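Poly(ADP-ribose) glycohydrolase (Thermomonospora curvata, PDB 3SIG) hydrolyses the ribose-ribose bonds of poly(ADP-ribose), releasing ADP-ribose. Local coordinates at residues T41-P46 with V128-A133; E47-L52 with L204-H209; V89-F94 with Y168-L173; R117-Y122 with P151-F156. All coordinates share one frame; numbering follows the deposited sequence.

Contact 1: residues T41-P46 with V128-A133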
# COMPACT_ATOMS: atom_id res chain seq x y z
N THR A 41 12.38 2.65 -8.58
CA THR A 41 10.94 2.49 -8.82
C THR A 41 10.66 1.93 -10.18
O THR A 41 11.26 2.37 -11.16
CB THR A 41 10.25 3.83 -8.62
OG1 THR A 41 10.38 4.24 -7.26
CG2 THR A 41 8.79 3.81 -8.98
N ARG A 42 9.74 0.98 -10.25
CA ARG A 42 9.42 0.31 -11.50
C ARG A 42 7.93 0.25 -11.71
O ARG A 42 7.15 -0.03 -10.80
CB ARG A 42 10.01 -1.10 -11.51
CG ARG A 42 11.58 -1.12 -11.66
CD ARG A 42 12.12 -0.29 -12.86
NE ARG A 42 13.60 -0.26 -13.01
CZ ARG A 42 14.41 0.71 -12.55
NH1 ARG A 42 13.93 1.75 -11.88
NH2 ARG A 42 15.72 0.63 -12.76
N LEU A 43 7.52 0.51 -12.94
CA LEU A 43 6.15 0.27 -13.37
C LEU A 43 6.04 -1.11 -13.99
O LEU A 43 6.78 -1.42 -14.91
CB LEU A 43 5.76 1.34 -14.39
CG LEU A 43 4.37 1.16 -15.01
CD1 LEU A 43 3.26 1.19 -13.99
CD2 LEU A 43 4.17 2.25 -16.04
N TYR A 44 5.14 -1.92 -13.48
CA TYR A 44 4.79 -3.21 -14.08
C TYR A 44 3.47 -3.12 -14.79
O TYR A 44 2.45 -2.79 -14.18
CB TYR A 44 4.63 -4.25 -12.98
CG TYR A 44 5.94 -4.76 -12.52
CD1 TYR A 44 6.54 -5.80 -13.19
CD2 TYR A 44 6.55 -4.27 -11.38
CE1 TYR A 44 7.75 -6.29 -12.80
CE2 TYR A 44 7.77 -4.75 -10.96
CZ TYR A 44 8.36 -5.76 -11.69
OH TYR A 44 9.58 -6.28 -11.33
N ARG A 45 3.48 -3.41 -16.09
CA ARG A 45 2.25 -3.53 -16.87
C ARG A 45 1.56 -4.85 -16.55
O ARG A 45 2.20 -5.81 -16.13
CB ARG A 45 2.55 -3.39 -18.37
CG ARG A 45 3.07 -2.02 -18.70
CD ARG A 45 3.17 -1.75 -20.21
NE ARG A 45 3.50 -0.34 -20.37
CZ ARG A 45 4.74 0.13 -20.41
NH1 ARG A 45 5.77 -0.72 -20.36
NH2 ARG A 45 4.96 1.43 -20.54
N PRO A 46 0.25 -4.92 -16.83
CA PRO A 46 -0.52 -6.11 -16.48
C PRO A 46 0.09 -7.40 -17.00
O PRO A 46 0.11 -8.39 -16.27
CB PRO A 46 -1.88 -5.81 -17.10
CG PRO A 46 -2.01 -4.36 -16.98
CD PRO A 46 -0.61 -3.82 -17.28
N VAL A 128 6.29 8.34 -11.76
CA VAL A 128 5.71 7.39 -12.70
C VAL A 128 4.44 7.94 -13.35
O VAL A 128 3.35 7.39 -13.19
CB VAL A 128 5.43 6.04 -12.04
CG1 VAL A 128 5.18 4.97 -13.09
CG2 VAL A 128 6.59 5.62 -11.10
N PRO A 129 4.57 9.04 -14.08
CA PRO A 129 3.38 9.65 -14.67
C PRO A 129 2.65 8.73 -15.62
O PRO A 129 1.44 8.90 -15.83
CB PRO A 129 3.94 10.86 -15.42
CG PRO A 129 5.40 10.55 -15.62
CD PRO A 129 5.80 9.78 -14.43
N GLN A 130 3.33 7.75 -16.22
CA GLN A 130 2.68 6.84 -17.15
C GLN A 130 1.53 6.08 -16.49
O GLN A 130 0.53 5.77 -17.12
CB GLN A 130 3.65 5.78 -17.73
CG GLN A 130 4.61 6.28 -18.80
CD GLN A 130 5.24 5.12 -19.57
OE1 GLN A 130 5.08 3.95 -19.20
NE2 GLN A 130 5.95 5.43 -20.65
N PHE A 131 1.70 5.71 -15.22
CA PHE A 131 0.65 4.97 -14.49
C PHE A 131 -0.63 5.79 -14.39
O PHE A 131 -1.74 5.32 -14.70
CB PHE A 131 1.21 4.60 -13.12
CG PHE A 131 0.21 3.98 -12.16
CD1 PHE A 131 0.16 2.61 -11.96
CD2 PHE A 131 -0.60 4.79 -11.37
CE1 PHE A 131 -0.69 2.07 -11.01
CE2 PHE A 131 -1.45 4.25 -10.41
CZ PHE A 131 -1.48 2.88 -10.22
N TYR A 132 -0.46 7.02 -13.95
CA TYR A 132 -1.58 7.93 -13.75
C TYR A 132 -2.21 8.36 -15.06
O TYR A 132 -3.42 8.37 -15.19
CB TYR A 132 -1.12 9.11 -12.86
CG TYR A 132 -0.65 8.57 -11.55
CD1 TYR A 132 -1.58 8.16 -10.59
CD2 TYR A 132 0.69 8.40 -11.26
CE1 TYR A 132 -1.16 7.58 -9.39
CE2 TYR A 132 1.11 7.82 -10.09
CZ TYR A 132 0.18 7.43 -9.14
OH TYR A 132 0.61 6.83 -7.96
N ALA A 133 -1.37 8.62 -16.06
CA ALA A 133 -1.90 8.97 -17.38
C ALA A 133 -2.74 7.85 -17.99
O ALA A 133 -3.80 8.09 -18.57
CB ALA A 133 -0.78 9.36 -18.34
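L43, on the edge strand 42-44, points its side chain across the contact and touches three residues at and just before the start of helix 129-138. Its CB faces CG1 of V128 at 3.9 Å. CG lies anti to the backbone N (chi1 176°), beyond which the two methyls part: CD1 comes up at the edge of the F131 ring, near its plane, 4.0 Å from F131 CD1, while CD2 lies against Q130, whose side chain crosses that of L43 at about a right angle. Two residues earlier, T41 and V128 meet obliquely through their methyls, with T41 CG2 3.6 Å from V128 CG2; the hydroxyl OG1 of T41 is engaged elsewhere, by S124 and the carbonyl of A37. On the exposed side, R45 brings NH2 to 2.9 Å from OE1 of Q130; the planes are 55° apart and the N-H angle is poor, so this close pair is not counted as a hydrogen bond. The strand is paired with strand 147-157, whose I148 touches T41, V128 and F131. No hydrogen bond spans the two segments, so their cohesion rests on methyl and aromatic contacts of T41, L43, V128 and F131, with a poorly aligned polar pair at the exposed margin.

Contact 2: residues E47-L52 with L204-H209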
# COMPACT_ATOMS: atom_id res chain seq x y z
N GLU A 47 0.61 -7.37 -18.23
CA GLU A 47 1.08 -8.59 -18.85
C GLU A 47 2.44 -9.05 -18.32
O GLU A 47 2.74 -10.23 -18.33
CB GLU A 47 1.11 -8.42 -20.38
CG GLU A 47 2.20 -7.54 -20.90
CD GLU A 47 1.84 -6.06 -20.89
OE1 GLU A 47 0.77 -5.71 -20.36
OE2 GLU A 47 2.60 -5.28 -21.49
N LYS A 48 3.23 -8.12 -17.79
CA LYS A 48 4.48 -8.51 -17.17
C LYS A 48 4.21 -9.24 -15.85
O LYS A 48 4.84 -10.25 -15.53
CB LYS A 48 5.34 -7.28 -16.93
CG LYS A 48 6.67 -7.56 -16.26
CD LYS A 48 7.52 -8.59 -17.00
CE LYS A 48 8.85 -8.84 -16.26
NZ LYS A 48 9.72 -9.87 -16.93
N LEU A 49 3.23 -8.74 -15.09
CA LEU A 49 2.82 -9.40 -13.86
C LEU A 49 2.22 -10.80 -14.16
O LEU A 49 2.42 -11.75 -13.43
CB LEU A 49 1.80 -8.52 -13.11
CG LEU A 49 2.37 -7.18 -12.66
CD1 LEU A 49 1.26 -6.19 -12.50
CD2 LEU A 49 3.20 -7.36 -11.41
N ALA A 50 1.47 -10.89 -15.27
CA ALA A 50 0.93 -12.18 -15.69
C ALA A 50 2.06 -13.17 -15.98
O ALA A 50 1.96 -14.34 -15.63
CB ALA A 50 0.02 -12.01 -16.92
N VAL A 51 3.14 -12.70 -16.59
CA VAL A 51 4.30 -13.56 -16.78
C VAL A 51 4.89 -14.04 -15.45
O VAL A 51 5.20 -15.23 -15.33
CB VAL A 51 5.36 -12.87 -17.65
CG1 VAL A 51 6.68 -13.62 -17.60
CG2 VAL A 51 4.84 -12.79 -19.08
N LEU A 52 4.97 -13.16 -14.44
CA LEU A 52 5.44 -13.58 -13.11
C LEU A 52 4.58 -14.71 -12.53
O LEU A 52 5.08 -15.68 -11.93
CB LEU A 52 5.47 -12.40 -12.14
CG LEU A 52 6.36 -11.22 -12.52
CD1 LEU A 52 6.28 -10.08 -11.48
CD2 LEU A 52 7.83 -11.65 -12.70
N LEU A 204 0.87 -10.03 -5.13
CA LEU A 204 1.65 -11.04 -4.43
C LEU A 204 2.80 -11.52 -5.30
O LEU A 204 3.91 -11.76 -4.80
CB LEU A 204 0.77 -12.20 -3.99
CG LEU A 204 -0.31 -11.92 -2.96
CD1 LEU A 204 -1.06 -13.19 -2.60
CD2 LEU A 204 0.25 -11.32 -1.79
N ALA A 205 2.57 -11.68 -6.59
CA ALA A 205 3.64 -12.11 -7.47
C ALA A 205 4.76 -11.08 -7.49
O ALA A 205 5.94 -11.47 -7.51
CB ALA A 205 3.13 -12.37 -8.89
N ALA A 206 4.43 -9.81 -7.57
CA ALA A 206 5.47 -8.78 -7.59
C ALA A 206 6.24 -8.78 -6.30
O ALA A 206 7.48 -8.67 -6.31
CB ALA A 206 4.87 -7.44 -7.86
N ALA A 207 5.56 -8.93 -5.17
CA ALA A 207 6.23 -8.95 -3.86
C ALA A 207 7.22 -10.11 -3.80
O ALA A 207 8.38 -9.95 -3.38
CB ALA A 207 5.23 -9.08 -2.74
N ARG A 208 6.80 -11.28 -4.25
CA ARG A 208 7.64 -12.45 -4.14
C ARG A 208 8.81 -12.35 -5.13
O ARG A 208 9.95 -12.74 -4.79
CB ARG A 208 6.83 -13.72 -4.42
CG ARG A 208 7.56 -15.01 -3.96
CD ARG A 208 7.90 -14.99 -2.44
NE ARG A 208 8.80 -16.07 -2.03
CZ ARG A 208 10.14 -15.99 -2.05
NH1 ARG A 208 10.76 -14.88 -2.46
NH2 ARG A 208 10.87 -17.03 -1.65
N HIS A 209 8.55 -11.85 -6.33
CA HIS A 209 9.57 -11.65 -7.37
C HIS A 209 10.69 -10.74 -6.87
O HIS A 209 11.85 -10.92 -7.25
CB HIS A 209 8.92 -11.04 -8.62
CG HIS A 209 9.86 -10.74 -9.74
ND1 HIS A 209 10.53 -11.72 -10.44
CD2 HIS A 209 10.18 -9.57 -10.33
CE1 HIS A 209 11.26 -11.16 -11.39
NE2 HIS A 209 11.07 -9.85 -11.34
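L52 and H209 meet at about a right angle, the leucine methyl CD2 standing over the imidazole face. CD2 is 3.6 Å from the ring centroid and only 12° off the ring normal, a CH-pi contact by both measures. The second methyl, CD1, reaches CB and CG of H209. The imidazole is carried there with its CG anti to the backbone N (chi1 178°). Although this pair lies on the exposed side, it is close, with L52 CD2 3.5 Å from H209 ND1. The looser neighbour there is K48, whose NZ is 5.8 Å from H209 NE2, too far for contact.

The buried part, by contrast, is made of small apolar groups. Segments 47-52 and 204-209 cross at 67° with their axes 9.3 Å apart, and the small side chains of A205 and A206 face the leucines: L52 CB is 4.0 Å from A205 CB. Farther in, L49 CD2 lies 3.9 Å from A206 CB, and L49 also rests on Y44 of the preceding strand and on K202. An alanine in place of L52 would probably leave the H209 ring without its methyl cover and open a gap above A206, though the CB contact with A205 would remain. With no hydrogen bond between the segments, the contact consists of apolar packing and one CH-pi contact, neither of which requires a charged H209.

Contact 3: residues V89-F94 with Y168-L173. With AR6 ([(2R,3S,4R,5R)-5-(6-aminopurin-9-yl)-3,4-dihydroxy-oxolan-2-yl]methyl [hydroxy-[[(2R,3S,4R,5S)-3,4,5-trihydroxyoxolan-2-yl]methoxy]phosphoryl] hydrogen phosphate), chain B.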
# COMPACT_ATOMS: atom_id res chain seq x y z
N VAL A 89 10.43 -5.43 4.45
CA VAL A 89 9.02 -5.76 4.41
C VAL A 89 8.39 -5.05 3.22
O VAL A 89 8.82 -3.94 2.86
CB VAL A 89 8.36 -5.26 5.72
CG1 VAL A 89 6.84 -5.42 5.73
CG2 VAL A 89 8.98 -5.96 6.92
N ALA A 90 7.40 -5.66 2.58
CA ALA A 90 6.60 -4.99 1.53
C ALA A 90 5.21 -4.72 2.03
O ALA A 90 4.58 -5.55 2.70
CB ALA A 90 6.54 -5.86 0.27
N CYS A 91 4.68 -3.54 1.69
CA CYS A 91 3.37 -3.07 2.08
C CYS A 91 2.52 -2.69 0.89
O CYS A 91 3.01 -2.01 -0.02
CB CYS A 91 3.54 -1.80 2.92
SG CYS A 91 4.49 -1.94 4.43
N LEU A 92 1.27 -3.11 0.89
CA LEU A 92 0.31 -2.69 -0.12
C LEU A 92 -0.23 -1.29 0.18
O LEU A 92 -0.77 -1.07 1.27
CB LEU A 92 -0.82 -3.74 -0.21
CG LEU A 92 -1.98 -3.41 -1.16
CD1 LEU A 92 -1.52 -3.25 -2.59
CD2 LEU A 92 -3.03 -4.51 -1.06
N ASN A 93 -0.03 -0.39 -0.77
CA ASN A 93 -0.64 0.93 -0.80
C ASN A 93 -1.99 0.83 -1.48
O ASN A 93 -2.08 0.35 -2.62
CB ASN A 93 0.29 1.86 -1.59
CG ASN A 93 -0.32 3.23 -1.87
OD1 ASN A 93 -1.24 3.65 -1.19
ND2 ASN A 93 0.19 3.92 -2.90
N PHE A 94 -3.05 1.23 -0.75
CA PHE A 94 -4.41 1.16 -1.25
C PHE A 94 -4.60 2.38 -2.15
O PHE A 94 -5.14 3.45 -1.78
CB PHE A 94 -5.43 1.18 -0.11
CG PHE A 94 -5.22 0.12 0.95
CD1 PHE A 94 -4.47 -1.04 0.75
CD2 PHE A 94 -5.89 0.24 2.17
CE1 PHE A 94 -4.34 -1.99 1.75
CE2 PHE A 94 -5.75 -0.71 3.18
CZ PHE A 94 -4.97 -1.82 2.98
N TYR A 168 12.92 4.02 9.01
CA TYR A 168 13.07 2.65 8.56
C TYR A 168 12.65 2.59 7.12
O TYR A 168 11.97 3.48 6.66
CB TYR A 168 12.29 1.67 9.46
CG TYR A 168 10.80 1.87 9.52
CD1 TYR A 168 10.25 2.87 10.27
CD2 TYR A 168 9.95 1.07 8.78
CE1 TYR A 168 8.90 3.08 10.32
CE2 TYR A 168 8.60 1.25 8.83
CZ TYR A 168 8.06 2.26 9.58
OH TYR A 168 6.67 2.44 9.64
N ARG A 169 13.04 1.57 6.39
CA ARG A 169 12.70 1.42 5.00
C ARG A 169 11.82 0.23 4.72
O ARG A 169 12.04 -0.84 5.28
CB ARG A 169 13.96 1.32 4.15
CG ARG A 169 14.76 2.62 4.10
CD ARG A 169 15.88 2.61 3.04
NE ARG A 169 16.95 1.76 3.50
CZ ARG A 169 18.06 1.51 2.79
NH1 ARG A 169 18.22 2.04 1.59
NH2 ARG A 169 19.00 0.72 3.29
N VAL A 170 10.83 0.42 3.86
CA VAL A 170 9.96 -0.66 3.37
C VAL A 170 9.81 -0.54 1.90
O VAL A 170 9.97 0.56 1.33
CB VAL A 170 8.56 -0.59 4.02
CG1 VAL A 170 8.67 -0.53 5.55
CG2 VAL A 170 7.78 0.63 3.56
N ALA A 171 9.40 -1.61 1.24
CA ALA A 171 8.96 -1.53 -0.15
C ALA A 171 7.47 -1.31 -0.17
O ALA A 171 6.71 -1.84 0.66
CB ALA A 171 9.31 -2.79 -0.89
N PHE A 172 7.02 -0.53 -1.15
CA PHE A 172 5.59 -0.37 -1.40
C PHE A 172 5.18 -1.00 -2.71
O PHE A 172 5.95 -0.98 -3.70
CB PHE A 172 5.15 1.09 -1.36
CG PHE A 172 5.14 1.69 0.03
CD1 PHE A 172 4.14 1.39 0.93
CD2 PHE A 172 6.17 2.51 0.46
CE1 PHE A 172 4.14 1.92 2.21
CE2 PHE A 172 6.17 3.07 1.74
CZ PHE A 172 5.16 2.76 2.61
N LEU A 173 3.96 -1.52 -2.71
CA LEU A 173 3.29 -2.05 -3.89
C LEU A 173 2.06 -1.20 -4.08
O LEU A 173 1.17 -1.22 -3.21
CB LEU A 173 2.89 -3.51 -3.64
CG LEU A 173 4.01 -4.42 -3.12
CD1 LEU A 173 3.53 -5.65 -2.41
CD2 LEU A 173 4.87 -4.81 -4.25
N1 AR6 B . -3.83 1.33 7.98
C2 AR6 B . -4.54 0.21 7.87
N3 AR6 B . -5.85 0.12 7.51
C4 AR6 B . -6.41 1.32 7.22
C5 AR6 B . -5.69 2.56 7.32
C6 AR6 B . -4.37 2.48 7.70
N6 AR6 B . -3.62 3.65 7.84
N7 AR6 B . -6.61 3.59 6.92
C8 AR6 B . -7.74 3.01 6.67
N9 AR6 B . -7.71 1.65 6.83
PA AR6 B . -8.90 3.18 2.16
PB AR6 B . -9.49 2.18 -0.58
C1' AR6 B . -8.72 0.62 6.63
O1A AR6 B . -10.28 3.71 2.23
O1B AR6 B . -8.62 1.24 -1.40
C1D AR6 B . -7.45 7.12 -1.00
O1D AR6 B . -7.90 8.45 -1.12
C2' AR6 B . -10.15 1.11 6.79
O2' AR6 B . -10.94 0.10 7.35
O2A AR6 B . -7.75 4.13 2.40
O2B AR6 B . -10.88 1.76 -0.26
C2D AR6 B . -6.69 6.80 -2.22
O2D AR6 B . -5.74 7.72 -2.64
C3' AR6 B . -10.55 1.35 5.38
O3' AR6 B . -11.92 1.19 5.18
O3A AR6 B . -8.70 2.41 0.78
C3D AR6 B . -7.68 6.21 -3.14
O3D AR6 B . -8.19 7.32 -3.84
C4' AR6 B . -9.77 0.35 4.58
O4' AR6 B . -8.64 0.02 5.36
C4D AR6 B . -8.67 5.60 -2.21
O4D AR6 B . -8.57 6.26 -0.96
C5' AR6 B . -9.34 0.80 3.19
O5' AR6 B . -8.63 2.02 3.25
C5D AR6 B . -8.48 4.09 -2.03
O5D AR6 B . -9.56 3.61 -1.25
O HOH W 1 11.33 -3.29 6.14
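Two parallel neighbours in the mixed central sheet of the macrodomain-type fold, strands 90-94 and 163-175, pair here beside the ADP-ribose pocket. V89 O accepts from A171 N, C91 N donates to A171 O at 2.8 Å, C91 O accepts from L173 N, and N93 N donates to L173 O at 2.8 Å. The N-H...O angles lie between 157° and 161°, and the alternation of donor and acceptor along each strand is that of a parallel pair, bridging A90 with A171, C91 with F172 and L92 with L173. A water extends the link beyond V89, accepting from its N and donating to R169 O.

On one face A90 CB meets L173 CD1 at 4.0 Å. On the other, C91 CB lies 3.8 Å from F172 CD1, and its sulfur, SG, is 5.2 Å from the F172 centroid at an oblique 41° to the ring normal. Within its own strand, V170 CG2 sits 3.4 Å above the same ring, offset toward the rim.

Farther along, F94 enters the ligand pocket. Its ring edge faces the bound ADP-ribose, with CD2 3.4 Å from O5', and F94 CB is 3.4 Å from phosphate oxygen O1B. N93 ND2 turns elsewhere, bonding T174 OG1 and E112 OE2; E112 OE1 is itself bonded to the ligand. Main-chain bonds thus fix the register of the buried strands, while N93 probably helps to position E112, a ligand-binding residue, from the second shell.

Contact 4: residues R117-Y122 with P151-F156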
# COMPACT_ATOMS: atom_id res chain seq x y z
N ARG A 117 2.12 11.10 3.64
CA ARG A 117 2.51 12.10 4.62
C ARG A 117 3.69 11.62 5.43
O ARG A 117 4.37 12.43 6.06
CB ARG A 117 1.37 12.35 5.62
CG ARG A 117 0.23 13.23 5.10
CD ARG A 117 -0.69 13.82 6.19
NE ARG A 117 -1.15 12.80 7.10
CZ ARG A 117 -2.16 11.98 6.89
NH1 ARG A 117 -2.91 12.09 5.80
NH2 ARG A 117 -2.42 11.03 7.77
N SER A 118 3.93 10.32 5.48
CA SER A 118 4.83 9.72 6.48
C SER A 118 6.11 9.15 5.91
O SER A 118 6.87 8.55 6.68
CB SER A 118 4.10 8.59 7.20
OG SER A 118 2.87 9.04 7.75
N SER A 119 6.35 9.29 4.62
CA SER A 119 7.43 8.53 3.99
C SER A 119 7.90 9.23 2.73
O SER A 119 7.39 10.31 2.39
CB SER A 119 6.93 7.12 3.61
OG SER A 119 6.06 7.16 2.50
N GLY A 120 8.81 8.60 2.01
CA GLY A 120 9.18 9.06 0.69
C GLY A 120 8.34 8.54 -0.46
O GLY A 120 8.70 8.75 -1.62
N LEU A 121 7.19 7.97 -0.15
CA LEU A 121 6.40 7.33 -1.19
C LEU A 121 6.03 8.28 -2.32
O LEU A 121 6.07 7.90 -3.48
CB LEU A 121 5.15 6.72 -0.59
CG LEU A 121 4.22 6.01 -1.59
CD1 LEU A 121 4.91 4.86 -2.34
CD2 LEU A 121 2.98 5.53 -0.84
N TYR A 122 5.62 9.51 -2.02
CA TYR A 122 5.24 10.46 -3.07
C TYR A 122 6.36 10.71 -4.05
O TYR A 122 6.11 10.91 -5.22
CB TYR A 122 4.80 11.77 -2.43
CG TYR A 122 4.52 12.98 -3.31
CD1 TYR A 122 3.49 12.98 -4.21
CD2 TYR A 122 5.25 14.15 -3.13
CE1 TYR A 122 3.20 14.16 -4.93
CE2 TYR A 122 4.96 15.27 -3.83
CZ TYR A 122 3.96 15.25 -4.71
OH TYR A 122 3.69 16.43 -5.41
N PRO A 151 11.02 0.35 -4.08
CA PRO A 151 11.90 -0.35 -3.12
C PRO A 151 12.51 0.60 -2.11
O PRO A 151 12.86 1.74 -2.45
CB PRO A 151 13.01 -0.92 -4.00
CG PRO A 151 13.13 0.07 -5.14
CD PRO A 151 11.68 0.57 -5.37
N GLY A 152 12.67 0.17 -0.87
CA GLY A 152 13.49 0.91 0.06
C GLY A 152 13.03 2.33 0.35
O GLY A 152 13.83 3.22 0.58
N VAL A 153 11.72 2.55 0.41
CA VAL A 153 11.19 3.87 0.69
C VAL A 153 11.39 4.16 2.17
O VAL A 153 10.92 3.41 3.04
CB VAL A 153 9.69 3.94 0.34
CG1 VAL A 153 9.14 5.29 0.72
CG2 VAL A 153 9.49 3.67 -1.14
N PRO A 154 12.01 5.29 2.51
CA PRO A 154 12.16 5.63 3.92
C PRO A 154 10.83 6.09 4.51
O PRO A 154 10.10 6.87 3.89
CB PRO A 154 13.21 6.76 3.90
CG PRO A 154 13.13 7.32 2.55
CD PRO A 154 12.71 6.23 1.63
N VAL A 155 10.54 5.60 5.71
CA VAL A 155 9.37 5.97 6.51
C VAL A 155 9.90 6.71 7.71
O VAL A 155 10.80 6.21 8.41
CB VAL A 155 8.58 4.73 6.94
CG1 VAL A 155 7.37 5.12 7.77
CG2 VAL A 155 8.15 3.94 5.74
N PHE A 156 9.36 7.89 7.96
CA PHE A 156 9.93 8.80 8.96
C PHE A 156 8.88 9.52 9.81
O PHE A 156 9.24 10.49 10.50
CB PHE A 156 10.92 9.80 8.31
CG PHE A 156 10.38 10.49 7.07
CD1 PHE A 156 10.76 10.07 5.81
CD2 PHE A 156 9.52 11.57 7.17
CE1 PHE A 156 10.27 10.70 4.68
CE2 PHE A 156 9.02 12.19 6.04
CZ PHE A 156 9.39 11.75 4.80
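The F156 ring lies flat against the backbone of S118 and S119, which together occupy one of its faces. S118 O stands 4.0 Å above the plane, over the ring centre, and S119 N is 3.9 Å above it, displaced toward the rim. The ring atom CE1 comes to 3.4 Å from S119 C, while G120 N approaches obliquely. CG sits between the backbone N and the carbonyl carbon (chi1 49°), the crowded position. The ring also meets Y20, the two planes at about 35°.

Between these backbones, F156 N donates to S118 O with an N-H...O angle of 172°, and G120 N donates to P154 O at 2.9 Å, giving a single bridge of S119 with V155 that joins the linker between helices 111-118 and 121-125 to strand 147-157. S119 OG accepts from L121 N at 3.0 Å, an ST turn at the start of the second helix, and also bonds L115 O. An alanine in place of F156 would probably leave the backbone of S118 and S119 without its aromatic cover, although the main-chain bond could persist. Past the bridge, V153 CG1 packs on the helix start, 3.4 Å from L121 N.

All touching residues of contacts 3 and 4 are buried, and the two adjoin: strand 163-175 belongs to contact 3 and its antiparallel neighbour 147-157 to contact 4, with probable backbone bonds from V153 N to V170 O and V155 N to Y168 O. Contacts 1 and 2 have their centres about 15 and 16 Å from the centre of the chain; contact 1 is only partly buried, whereas contact 2 is mostly buried and reaches the sheet, A207 touching L173. Y44 joins them, packing on L49, L52 and H209. Chemistry follows place: main-chain hydrogen bonds govern the inner contacts, whereas the outer two have none across their segments and depend on leucine side chains. Contact 3 alone includes a residue of the ligand pocket.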